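Local coordinates for peptidoglycan-recognition protein (Apis mellifera, PDB 5XZ3) that probably recognises bacterial peptidoglycan as an innate immune receptor of the honey bee, using a fold shared with N-acetylmuramoyl-L-alanine amidases, at residues S41-S46 with G109-K114; V34-T39 with I103-I108; I28-Y33 with I136-V141. All coordinates share one frame; numbering follows the deposited sequence.

Interaction 1 of 3, residues S41-S46 with G109-K114; sequences SLECNS and GNFQNK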
# COMPACT_ATOMS: atom_id res chain seq x y z
N SER A 41 9.11 -4.00 8.56
CA SER A 41 9.37 -5.43 8.53
C SER A 41 10.63 -5.62 7.72
O SER A 41 11.16 -4.66 7.15
CB SER A 41 8.17 -6.19 7.95
OG SER A 41 8.02 -5.95 6.55
N LEU A 42 11.13 -6.86 7.69
CA LEU A 42 12.31 -7.17 6.91
C LEU A 42 12.11 -6.84 5.44
O LEU A 42 11.07 -7.17 4.87
CB LEU A 42 12.72 -8.64 7.09
CG LEU A 42 13.81 -8.95 8.13
CD1 LEU A 42 13.91 -10.45 8.36
CD2 LEU A 42 15.17 -8.39 7.74
N GLU A 43 13.09 -6.14 4.88
CA GLU A 43 13.14 -5.82 3.47
C GLU A 43 13.26 -7.07 2.60
O GLU A 43 13.74 -8.12 3.06
CB GLU A 43 14.34 -4.94 3.18
CG GLU A 43 14.06 -3.45 3.26
CD GLU A 43 15.24 -2.64 2.78
OE1 GLU A 43 15.63 -1.70 3.49
OE2 GLU A 43 15.80 -2.93 1.69
N CYS A 44 12.83 -6.94 1.35
CA CYS A 44 12.95 -8.02 0.38
C CYS A 44 13.47 -7.44 -0.92
O CYS A 44 13.15 -6.30 -1.28
CB CYS A 44 11.61 -8.73 0.19
SG CYS A 44 10.24 -7.68 -0.37
N ASN A 45 14.28 -8.22 -1.63
CA ASN A 45 14.91 -7.70 -2.84
C ASN A 45 14.64 -8.56 -4.09
O ASN A 45 15.20 -8.30 -5.17
CB ASN A 45 16.41 -7.49 -2.60
CG ASN A 45 16.85 -6.07 -2.91
OD1 ASN A 45 17.70 -5.85 -3.77
ND2 ASN A 45 16.27 -5.10 -2.20
N SER A 46 13.79 -9.57 -3.95
CA SER A 46 13.42 -10.47 -5.05
C SER A 46 11.98 -10.93 -4.87
O SER A 46 11.44 -10.89 -3.74
CB SER A 46 14.38 -11.68 -5.13
OG SER A 46 14.09 -12.65 -4.13
N GLY A 109 9.74 -2.44 4.45
CA GLY A 109 11.02 -2.05 5.02
C GLY A 109 10.82 -1.00 6.06
O GLY A 109 9.68 -0.74 6.49
N ASN A 110 11.93 -0.40 6.48
CA ASN A 110 11.92 0.70 7.42
C ASN A 110 12.59 1.86 6.72
O ASN A 110 13.79 1.81 6.43
CB ASN A 110 12.71 0.31 8.69
CG ASN A 110 12.69 1.39 9.76
OD1 ASN A 110 12.51 2.58 9.49
ND2 ASN A 110 12.91 0.96 11.00
N PHE A 111 11.80 2.90 6.44
CA PHE A 111 12.29 4.08 5.70
C PHE A 111 12.38 5.37 6.53
O PHE A 111 12.34 6.48 6.00
CB PHE A 111 11.55 4.21 4.34
CG PHE A 111 11.63 2.96 3.50
CD1 PHE A 111 12.78 2.70 2.71
CD2 PHE A 111 10.62 1.99 3.56
CE1 PHE A 111 12.89 1.52 1.98
CE2 PHE A 111 10.74 0.80 2.84
CZ PHE A 111 11.87 0.56 2.04
N GLN A 112 12.57 5.20 7.85
CA GLN A 112 12.82 6.33 8.75
C GLN A 112 14.16 6.99 8.48
O GLN A 112 14.26 8.23 8.45
CB GLN A 112 12.74 5.90 10.23
CG GLN A 112 13.07 6.98 11.26
CD GLN A 112 12.17 8.23 11.24
OE1 GLN A 112 12.53 9.26 11.79
NE2 GLN A 112 11.01 8.13 10.60
N ASN A 113 15.19 6.16 8.28
CA ASN A 113 16.56 6.64 8.14
C ASN A 113 17.22 6.34 6.79
O ASN A 113 18.44 6.55 6.63
CB ASN A 113 17.43 6.09 9.29
CG ASN A 113 16.97 6.58 10.64
OD1 ASN A 113 16.79 7.78 10.86
ND2 ASN A 113 16.76 5.65 11.56
N LYS A 114 16.44 5.83 5.85
CA LYS A 114 16.92 5.63 4.48
C LYS A 114 15.81 5.76 3.47
O LYS A 114 14.65 5.44 3.76
CB LYS A 114 17.66 4.30 4.32
CG LYS A 114 16.81 3.07 4.49
CD LYS A 114 17.56 1.83 4.04
CE LYS A 114 16.97 0.65 4.76
NZ LYS A 114 15.51 0.60 4.43
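Glu43 and Lys114 reach for each other tip to tip, and their salt bridge spans the two loops. The Glu43 chain is extended beyond CG, which carries OE1 out to the ammonium group; from the other side the Lys114 chain bends at its last torsion (chi4 58°), turning NZ toward the carboxylate. The modelled separation of Glu43 OE1 and Lys114 NZ, 2.5 Å, is very short even for a charged pair, so its exact length deserves caution. NZ has a second acceptor within its own loop, the carbonyl oxygen of Asn110, with Lys114 NZ to Asn110 O at 2.9 Å and the donor standing above the carbonyl plane. The ammonium group thus ties Glu43 to the loop 110-114, which opens with an Asx turn: Asn110 OD1 accepts from Gln112 N at 3.1 Å. Nearer the backbones the loops meet closely at Gly109: its CA lies 3.8 Å from Glu43 CG and makes a CA-H...O contact with Ser41 O. A beta carbon at Gly109 would run into Glu43 CG, and the backbone angles there also suit only a residue without one. The contact sits beyond the ends of strands 31-38 and 102-107, with helix 47-64 packing on Ser41 and Cys44, the latter disulfide-bonded to Cys50, and helix 157-163 packing on Phe111.

Interaction 2 of 3, residues V34-T39 with I103-I108; sequences VIIHHT and ISIAFI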
# COMPACT_ATOMS: atom_id res chain seq x y z
N VAL A 34 -5.30 8.04 -0.48
CA VAL A 34 -4.29 6.98 -0.48
C VAL A 34 -3.36 7.24 0.72
O VAL A 34 -2.87 8.36 0.87
CB VAL A 34 -3.47 6.97 -1.80
CG1 VAL A 34 -2.29 5.99 -1.71
CG2 VAL A 34 -4.35 6.58 -2.98
N ILE A 35 -3.16 6.25 1.58
CA ILE A 35 -2.27 6.42 2.74
C ILE A 35 -0.95 5.67 2.48
O ILE A 35 -0.95 4.47 2.19
CB ILE A 35 -2.89 5.92 4.07
CG1 ILE A 35 -4.40 6.21 4.19
CG2 ILE A 35 -2.07 6.37 5.29
CD1 ILE A 35 -4.85 7.64 4.28
N ILE A 36 0.18 6.36 2.59
CA ILE A 36 1.46 5.71 2.37
C ILE A 36 2.00 5.28 3.74
O ILE A 36 2.07 6.09 4.65
CB ILE A 36 2.48 6.65 1.66
CG1 ILE A 36 1.93 7.15 0.30
CG2 ILE A 36 3.85 5.96 1.50
CD1 ILE A 36 1.54 6.06 -0.70
N HIS A 37 2.36 4.00 3.85
CA HIS A 37 2.95 3.44 5.06
C HIS A 37 4.27 2.77 4.74
O HIS A 37 4.57 2.50 3.56
CB HIS A 37 2.01 2.40 5.69
CG HIS A 37 0.87 2.99 6.47
ND1 HIS A 37 1.02 3.56 7.72
CD2 HIS A 37 -0.46 3.07 6.18
CE1 HIS A 37 -0.16 3.95 8.17
NE2 HIS A 37 -1.07 3.66 7.26
N HIS A 38 5.05 2.51 5.79
CA HIS A 38 6.12 1.50 5.70
C HIS A 38 5.75 0.34 6.64
O HIS A 38 4.94 0.54 7.55
CB HIS A 38 7.53 2.08 5.93
CG HIS A 38 7.81 2.59 7.32
ND1 HIS A 38 9.08 2.90 7.74
CD2 HIS A 38 6.99 2.84 8.38
CE1 HIS A 38 9.04 3.33 9.00
NE2 HIS A 38 7.78 3.31 9.41
N THR A 39 6.27 -0.85 6.38
CA THR A 39 5.84 -2.03 7.14
C THR A 39 6.66 -2.27 8.40
O THR A 39 6.25 -3.06 9.25
CB THR A 39 5.87 -3.32 6.29
OG1 THR A 39 7.22 -3.58 5.88
CG2 THR A 39 4.97 -3.21 5.05
N ILE A 103 -7.19 3.56 0.41
CA ILE A 103 -6.36 2.37 0.32
C ILE A 103 -5.03 2.73 0.97
O ILE A 103 -4.70 3.92 1.10
CB ILE A 103 -6.17 1.88 -1.13
CG1 ILE A 103 -5.65 3.01 -2.01
CG2 ILE A 103 -7.47 1.28 -1.71
CD1 ILE A 103 -4.60 2.53 -2.99
N SER A 104 -4.28 1.72 1.40
CA SER A 104 -2.92 1.96 1.85
C SER A 104 -1.91 1.35 0.89
O SER A 104 -2.18 0.31 0.26
CB SER A 104 -2.71 1.44 3.27
OG SER A 104 -3.04 0.05 3.38
N ILE A 105 -0.77 2.01 0.76
CA ILE A 105 0.34 1.47 -0.03
C ILE A 105 1.50 1.35 0.96
O ILE A 105 1.97 2.36 1.50
CB ILE A 105 0.72 2.37 -1.22
CG1 ILE A 105 -0.49 2.54 -2.18
CG2 ILE A 105 1.95 1.80 -1.94
CD1 ILE A 105 -0.28 3.49 -3.36
N ALA A 106 1.91 0.11 1.23
CA ALA A 106 2.91 -0.13 2.25
C ALA A 106 4.21 -0.53 1.59
O ALA A 106 4.30 -1.58 0.94
CB ALA A 106 2.45 -1.19 3.26
N PHE A 107 5.23 0.30 1.79
CA PHE A 107 6.58 0.01 1.34
C PHE A 107 7.20 -0.97 2.34
O PHE A 107 7.24 -0.68 3.53
CB PHE A 107 7.41 1.31 1.32
CG PHE A 107 7.12 2.21 0.15
CD1 PHE A 107 5.89 2.90 0.05
CD2 PHE A 107 8.10 2.43 -0.82
CE1 PHE A 107 5.65 3.75 -1.03
CE2 PHE A 107 7.86 3.28 -1.90
CZ PHE A 107 6.63 3.94 -2.00
N ILE A 108 7.67 -2.11 1.85
CA ILE A 108 8.21 -3.16 2.72
C ILE A 108 9.61 -2.73 3.17
O ILE A 108 10.52 -2.63 2.38
CB ILE A 108 8.21 -4.54 2.02
CG1 ILE A 108 6.75 -4.99 1.74
CG2 ILE A 108 8.93 -5.60 2.86
CD1 ILE A 108 6.63 -6.01 0.62
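Parallel pairing of the neighbouring strands 31-38 and 102-107 forms the middle of the mixed sheet of this amidase-like domain, with Val34 and Ile36 set beside Ile103 and Ile105. Ile35 N donates to Ile103 O at 2.8 Å, and Ile35 O accepts from Ile105 N at 2.9 Å. His37 repeats the pattern, its N bonding to Ile105 O and its O receiving Phe107 N, before Thr39 N closes the series on Phe107 O with a more bent bond (141° at the hydrogen). Val34 splits its methyls: CG1, anti to the backbone N (chi1 172°), meets Ile105 CD1 at 3.6 Å, while CG2 lies 3.9 Å from Ile103 CG1. An alanine at Val34 would probably leave a gap beside Ile105 CD1 and Ile103 CG1, with both side chains freer to shift. Farther along, Ile36 CG2 approaches Phe107 CE1 at 3.8 Å, on the face of the sheet packed by helix 118-133. The other face carries Ile35, His37, Ser104 and Ala106; there the His37 ring meets Ser104 CB at its edge, and its two nitrogens bond to Ser154 and Thr95. At the strand ends Thr39 CG2 rests 3.7 Å from Ala106 CB.

Interaction 3 of 3, residues I28-Y33 with I136-V141; sequences IIPIPY and ILREDV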
# COMPACT_ATOMS: atom_id res chain seq x y z
N ILE A 28 -16.48 2.10 -0.50
CA ILE A 28 -17.12 3.03 -1.43
C ILE A 28 -16.08 3.40 -2.50
O ILE A 28 -14.94 3.73 -2.19
CB ILE A 28 -17.61 4.32 -0.70
CG1 ILE A 28 -18.75 3.98 0.28
CG2 ILE A 28 -18.07 5.40 -1.67
CD1 ILE A 28 -18.96 5.04 1.36
N ILE A 29 -16.49 3.32 -3.76
CA ILE A 29 -15.67 3.68 -4.91
C ILE A 29 -16.44 4.74 -5.68
O ILE A 29 -17.60 4.52 -5.98
CB ILE A 29 -15.37 2.43 -5.77
CG1 ILE A 29 -14.33 1.57 -5.06
CG2 ILE A 29 -14.93 2.80 -7.20
CD1 ILE A 29 -14.06 0.28 -5.78
N PRO A 30 -15.79 5.89 -6.03
CA PRO A 30 -14.35 6.17 -5.92
C PRO A 30 -13.82 6.51 -4.52
O PRO A 30 -14.53 7.06 -3.67
CB PRO A 30 -14.16 7.35 -6.88
CG PRO A 30 -15.48 8.06 -6.85
CD PRO A 30 -16.49 6.95 -6.80
N ILE A 31 -12.56 6.15 -4.30
CA ILE A 31 -11.88 6.32 -3.01
C ILE A 31 -11.18 7.70 -2.92
O ILE A 31 -10.44 8.07 -3.84
CB ILE A 31 -10.88 5.18 -2.81
CG1 ILE A 31 -11.63 3.83 -2.81
CG2 ILE A 31 -10.08 5.37 -1.52
CD1 ILE A 31 -10.80 2.64 -3.27
N PRO A 32 -11.39 8.45 -1.81
CA PRO A 32 -10.83 9.82 -1.70
C PRO A 32 -9.38 9.94 -1.25
O PRO A 32 -8.77 10.99 -1.52
CB PRO A 32 -11.74 10.51 -0.69
CG PRO A 32 -12.37 9.42 0.10
CD PRO A 32 -12.45 8.21 -0.81
N TYR A 33 -8.83 8.93 -0.57
CA TYR A 33 -7.47 9.00 -0.01
C TYR A 33 -6.60 7.80 -0.36
O TYR A 33 -7.10 6.70 -0.50
CB TYR A 33 -7.53 9.10 1.53
CG TYR A 33 -8.08 10.41 2.02
CD1 TYR A 33 -7.25 11.53 2.13
CD2 TYR A 33 -9.43 10.55 2.37
CE1 TYR A 33 -7.74 12.75 2.58
CE2 TYR A 33 -9.93 11.76 2.82
CZ TYR A 33 -9.08 12.86 2.91
OH TYR A 33 -9.55 14.08 3.34
N ILE A 136 -11.14 4.00 -9.87
CA ILE A 136 -11.12 3.43 -8.49
C ILE A 136 -10.83 4.51 -7.46
O ILE A 136 -11.51 4.61 -6.42
CB ILE A 136 -10.10 2.27 -8.35
CG1 ILE A 136 -10.42 1.12 -9.33
CG2 ILE A 136 -10.07 1.76 -6.90
CD1 ILE A 136 -9.28 0.14 -9.57
N LEU A 137 -9.80 5.31 -7.73
CA LEU A 137 -9.46 6.47 -6.92
C LEU A 137 -10.13 7.67 -7.52
O LEU A 137 -10.24 7.78 -8.75
CB LEU A 137 -7.94 6.68 -6.88
CG LEU A 137 -7.13 5.52 -6.29
CD1 LEU A 137 -5.63 5.82 -6.28
CD2 LEU A 137 -7.63 5.21 -4.88
N ARG A 138 -10.58 8.58 -6.65
CA ARG A 138 -11.13 9.85 -7.12
C ARG A 138 -10.14 10.57 -8.04
O ARG A 138 -8.92 10.49 -7.85
CB ARG A 138 -11.50 10.77 -5.95
CG ARG A 138 -12.80 10.42 -5.24
CD ARG A 138 -13.20 11.43 -4.17
NE ARG A 138 -13.38 12.78 -4.69
CZ ARG A 138 -14.52 13.27 -5.17
NH1 ARG A 138 -14.55 14.52 -5.62
NH2 ARG A 138 -15.63 12.54 -5.20
N GLU A 139 -10.67 11.28 -9.03
CA GLU A 139 -9.85 12.16 -9.88
C GLU A 139 -9.00 13.16 -9.06
O GLU A 139 -7.90 13.52 -9.47
CB GLU A 139 -10.75 12.90 -10.88
CG GLU A 139 -10.01 13.68 -11.99
CD GLU A 139 -9.54 15.07 -11.55
OE1 GLU A 139 -8.62 15.62 -12.19
OE2 GLU A 139 -10.06 15.61 -10.53
N ASP A 140 -9.52 13.60 -7.92
CA ASP A 140 -8.79 14.51 -7.04
C ASP A 140 -8.32 13.78 -5.76
O ASP A 140 -8.36 14.34 -4.66
CB ASP A 140 -9.66 15.76 -6.73
CG ASP A 140 -10.98 15.42 -6.01
OD1 ASP A 140 -11.20 14.27 -5.57
OD2 ASP A 140 -11.82 16.33 -5.86
N VAL A 141 -7.86 12.53 -5.92
CA VAL A 141 -7.43 11.68 -4.81
C VAL A 141 -6.29 12.38 -4.04
O VAL A 141 -5.43 13.02 -4.64
CB VAL A 141 -7.05 10.23 -5.25
CG1 VAL A 141 -5.79 10.19 -6.11
CG2 VAL A 141 -6.90 9.30 -4.04
O HOH W 1 -10.23 13.09 -2.63
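Pro30 and Pro32 flank the hydrocarbon part of Arg138, which fills the groove along the backbone between them. Pro30 CB touches Arg138 CG at 3.7 Å, and Pro32 CB lies 3.9 Å from Arg138 CD. Between the two prolines in sequence, Ile31 O accepts from Arg138 N in an almost straight bond (179° at the hydrogen). The Arg138 chain then bends at chi3 (60°), and its guanidinium grips Asp140 side-on: NE bonds to Asp140 OD1 at 2.8 Å and NH1, more distantly, to OD2. The salt bridge thus joins the first and third residues of the type I turn from Arg138 to Val141. Ahead of Arg138, Ile31 packs against two side chains. Ile31 CD1 meets Ile136 CG2 at 3.8 Å, the two side chains lying side by side. Ile31 CB meets Leu137 CD2 at 3.9 Å. Ile31 N also bonds to Ile136 O, and Ile29 CG2 borders that carbonyl. Past the turn, Val141 CG2 settles against Pro32 O at 3.6 Å, and a water hydrogen-bonds to Pro32 O and Asp140 O, linking the two segments. The peptide bond before Pro30 is cis, just ahead of the start of strand 31-38. Short strand 137-138 runs parallel to that start; after the corner the chain continues as strand 141-145, which flanks strand 31-38 in the main sheet, while Leu137 and Ile31 both pack on Ile103 of strand 102-107.

Strand 31-38 connects interactions 2 and 3, whose centres lie about 16 Å apart: interaction 3 is at its start, and farther along it pairs with strand 102-107 in interaction 2. Interaction 1 lies beyond the far ends of both strands, its centre about 12 Å from that of interaction 2, joined to it by probable hydrogen bonds of Phe111 N with His38 ND1 and Gly109 N with Thr39 OG1. Interactions 1 and 3, with about 19 Å between nearest atoms, lie on opposite sides of the chain's centre. In sequence, interaction 3 encloses the other two, whose segments alternate. Together they follow strand 31-38 into the loops beyond, holding sequence-distant parts around one strand.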